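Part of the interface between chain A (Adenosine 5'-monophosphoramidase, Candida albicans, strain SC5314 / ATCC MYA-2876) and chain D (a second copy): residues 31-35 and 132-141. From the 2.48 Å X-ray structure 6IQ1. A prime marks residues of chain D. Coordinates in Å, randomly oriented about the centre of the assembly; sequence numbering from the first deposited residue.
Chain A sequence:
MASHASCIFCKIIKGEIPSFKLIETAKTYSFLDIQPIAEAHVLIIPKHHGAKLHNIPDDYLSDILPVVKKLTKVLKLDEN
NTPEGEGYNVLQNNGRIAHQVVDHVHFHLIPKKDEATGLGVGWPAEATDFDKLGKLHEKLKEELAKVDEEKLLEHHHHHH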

# COMPACT_ATOMS: atom_id res chain seq x y z
N PHE A 31 -4.98 -12.17 8.33
CA PHE A 31 -6.24 -12.86 8.53
C PHE A 31 -7.30 -12.27 7.59
O PHE A 31 -7.17 -11.14 7.11
N LEU A 32 -8.35 -13.06 7.35
CA LEU A 32 -9.47 -12.62 6.53
C LEU A 32 -10.18 -11.43 7.16
O LEU A 32 -10.42 -11.41 8.37
N ASP A 33 -10.50 -10.44 6.35
CA ASP A 33 -11.35 -9.35 6.80
C ASP A 33 -12.77 -9.88 6.94
O ASP A 33 -13.32 -10.44 5.98
N ILE A 34 -13.35 -9.75 8.14
CA ILE A 34 -14.71 -10.25 8.34
C ILE A 34 -15.75 -9.22 7.94
O ILE A 34 -16.95 -9.51 7.98
N GLN A 35 -15.32 -8.02 7.52
CA GLN A 35 -16.16 -7.06 6.81
C GLN A 35 -15.51 -6.78 5.46
O GLN A 35 -15.04 -5.66 5.20
N LYS D 132 -19.44 -18.83 5.05
CA LYS D 132 -18.68 -18.50 3.85
C LYS D 132 -17.24 -18.14 4.18
O LYS D 132 -16.31 -18.59 3.49
N LEU D 133 -17.02 -17.36 5.24
CA LEU D 133 -15.65 -17.06 5.65
C LEU D 133 -14.90 -18.33 6.04
O LEU D 133 -13.73 -18.50 5.65
N GLY D 134 -15.57 -19.23 6.76
CA GLY D 134 -14.92 -20.46 7.19
C GLY D 134 -14.52 -21.37 6.04
O GLY D 134 -13.42 -21.92 6.02
N LYS D 135 -15.42 -21.54 5.06
CA LYS D 135 -15.09 -22.40 3.92
C LYS D 135 -14.03 -21.75 3.05
O LYS D 135 -13.15 -22.44 2.51
N LEU D 136 -14.08 -20.43 2.92
CA LEU D 136 -13.02 -19.72 2.22
C LEU D 136 -11.70 -19.87 2.96
O LEU D 136 -10.63 -20.02 2.35
N HIS D 137 -11.75 -19.85 4.30
CA HIS D 137 -10.54 -19.93 5.08
C HIS D 137 -9.90 -21.31 4.99
O HIS D 137 -8.67 -21.43 5.03
N GLU D 138 -10.72 -22.36 4.87
CA GLU D 138 -10.17 -23.69 4.70
C GLU D 138 -9.54 -23.83 3.32
O GLU D 138 -8.48 -24.46 3.17
N LYS D 139 -10.15 -23.22 2.30
CA LYS D 139 -9.60 -23.31 0.95
C LYS D 139 -8.25 -22.60 0.86
O LYS D 139 -7.32 -23.11 0.23
N LEU D 140 -8.12 -21.43 1.49
CA LEU D 140 -6.86 -20.70 1.45
C LEU D 140 -5.78 -21.38 2.29
O LEU D 140 -4.59 -21.31 1.95
N LYS D 141 -6.16 -22.04 3.38
CA LYS D 141 -5.17 -22.77 4.17
C LYS D 141 -4.56 -23.92 3.38
O LYS D 141 -3.34 -24.12 3.41

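A single leucine set into the groove of a partner helix is among the simplest ways for two protein chains to join, and the contact between these two copies illustrates it well. Leu32, at the end of a strand in chain A, directs its CA-to-CB bond toward the helix of chain D and is buried. Of the 257 Å² covered between the two stretches, counting both sides, it contributes 104 Å², the largest share of any residue. In its m,t rotamer (chi1 -69°, chi2 178°), CD1 of Leu32 lies 4.3 Å from CD2 of Leu133′; CD2 of Leu32 lies 3.8 Å from CD1 of Leu140′; and both methyls of Leu32 approach CD2 of Leu136′, CD1 at 4.0 Å and CD2 at 4.2 Å.

The helix presents these partners by its periodicity. Leu133′, Leu136′, His137′ and Leu140′ recur at intervals of three and four residues, so they fall along one face, and the three leucines all point their CA-to-CB bonds toward chain A. Leu133′ and Leu140′ adopt m,t rotamers like that of Leu32, whereas Leu136′ is t,p. The helix backbone also forms part of the pocket: CD1 of Leu32 sits 3.7 Å from the carbonyl O of Leu133′. The O of Leu133′ accepts the helical hydrogen bond from N of His137′ at 2.8 Å, so its approach to a methyl group does not leave it without a polar partner.

Leu133′ carries the contact onward along chain A. CD1 of Leu133′ lies 3.9 Å from CA of Ile34 and 4.0 Å from CB of Ile34, and CD2 of Leu133′ lies 4.0 Å from the backbone O of Asp33. Ile34 (p,t) is exposed; its CA-to-CB bond runs sideways and the end of its side chain leads away, so CA, CB and the CG2 methyl meet Leu133′, while CD1 of Ile34 does not.

At the polar margin, His137′ (chi1 173°, t) has its CA-to-CB bond sideways to chain A and offers its aliphatic portion, with CB 3.8 Å from CD1 of Leu32; its NE2 is hydrogen-bonded elsewhere in the structure. The CA-to-CB bond of Asp33 points away from the helix, and OD1 of Asp33 instead accepts a hydrogen bond from the backbone N of Gln35 (2.9 Å, N-H...O angle 156°), a local link within the loop of chain A. No hydrogen bond crosses between the stretches. Lys132′, Lys135′, Glu138′, Lys139′ and Lys141′ are exposed and make no contact with the chain A stretch, so within this segment the contact is made by the face bearing the three leucines and His137′.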

# COMPACT_ATOMS: atom_id res chain seq x y z
CB PHE A 31 -6.70 -12.77 9.99
CG PHE A 31 -6.78 -11.36 10.50
CD1 PHE A 31 -5.66 -10.71 11.00
CD2 PHE A 31 -7.99 -10.67 10.49
CE1 PHE A 31 -5.73 -9.41 11.48
CE2 PHE A 31 -8.07 -9.37 10.97
CZ PHE A 31 -6.93 -8.74 11.47
CB LEU A 32 -10.47 -13.75 6.32
CG LEU A 32 -9.99 -14.91 5.45
CD1 LEU A 32 -11.09 -15.98 5.37
CD2 LEU A 32 -9.61 -14.42 4.06
CB ASP A 33 -11.28 -8.19 5.81
CG ASP A 33 -11.77 -6.88 6.41
OD1 ASP A 33 -12.64 -6.91 7.32
OD2 ASP A 33 -11.30 -5.81 5.96
CB ILE A 34 -14.97 -10.75 9.78
CG1 ILE A 34 -14.95 -9.61 10.79
CG2 ILE A 34 -13.99 -11.88 10.18
CD1 ILE A 34 -15.23 -10.08 12.20
CB GLN A 35 -16.34 -5.77 7.60
CG GLN A 35 -17.07 -5.94 8.92
CD GLN A 35 -17.15 -4.63 9.68
OE1 GLN A 35 -16.34 -4.36 10.57
NE2 GLN A 35 -18.13 -3.82 9.34
CB LYS D 132 -19.35 -17.36 3.09
CG LYS D 132 -20.52 -17.82 2.26
CD LYS D 132 -21.50 -16.68 1.97
CE LYS D 132 -22.81 -17.24 1.43
NZ LYS D 132 -23.71 -16.13 0.99
CB LEU D 133 -15.65 -16.06 6.80
CG LEU D 133 -16.05 -14.65 6.35
CD1 LEU D 133 -16.37 -13.74 7.54
CD2 LEU D 133 -14.95 -14.04 5.48
CB LYS D 135 -16.34 -22.73 3.10
CG LYS D 135 -17.55 -23.11 3.97
CD LYS D 135 -18.81 -23.46 3.18
CE LYS D 135 -19.88 -24.16 4.05
NZ LYS D 135 -20.96 -23.22 4.58
CB LEU D 136 -13.40 -18.25 2.07
CG LEU D 136 -12.29 -17.37 1.51
CD1 LEU D 136 -11.96 -17.73 0.06
CD2 LEU D 136 -12.69 -15.92 1.65
CB HIS D 137 -10.84 -19.59 6.54
CG HIS D 137 -9.68 -19.82 7.46
ND1 HIS D 137 -9.64 -20.87 8.35
CD2 HIS D 137 -8.53 -19.14 7.62
CE1 HIS D 137 -8.51 -20.81 9.03
NE2 HIS D 137 -7.82 -19.77 8.60
CB GLU D 138 -11.26 -24.74 4.93
CG GLU D 138 -10.79 -26.18 4.73
CD GLU D 138 -11.94 -27.15 4.49
OE1 GLU D 138 -13.10 -26.81 4.80
OE2 GLU D 138 -11.68 -28.26 3.96
CB LYS D 139 -10.59 -22.74 -0.06
CG LYS D 139 -9.94 -22.40 -1.41
CD LYS D 139 -10.95 -21.90 -2.44
CE LYS D 139 -10.20 -21.30 -3.64
NZ LYS D 139 -11.07 -20.95 -4.81
CB LEU D 140 -7.06 -19.27 1.93
CG LEU D 140 -8.00 -18.44 1.08
CD1 LEU D 140 -8.14 -17.06 1.71
CD2 LEU D 140 -7.50 -18.35 -0.36
CB LYS D 141 -5.79 -23.27 5.48
CG LYS D 141 -5.44 -22.39 6.67
CD LYS D 141 -5.22 -23.21 7.91
CE LYS D 141 -6.52 -23.89 8.33
NZ LYS D 141 -6.37 -24.70 9.57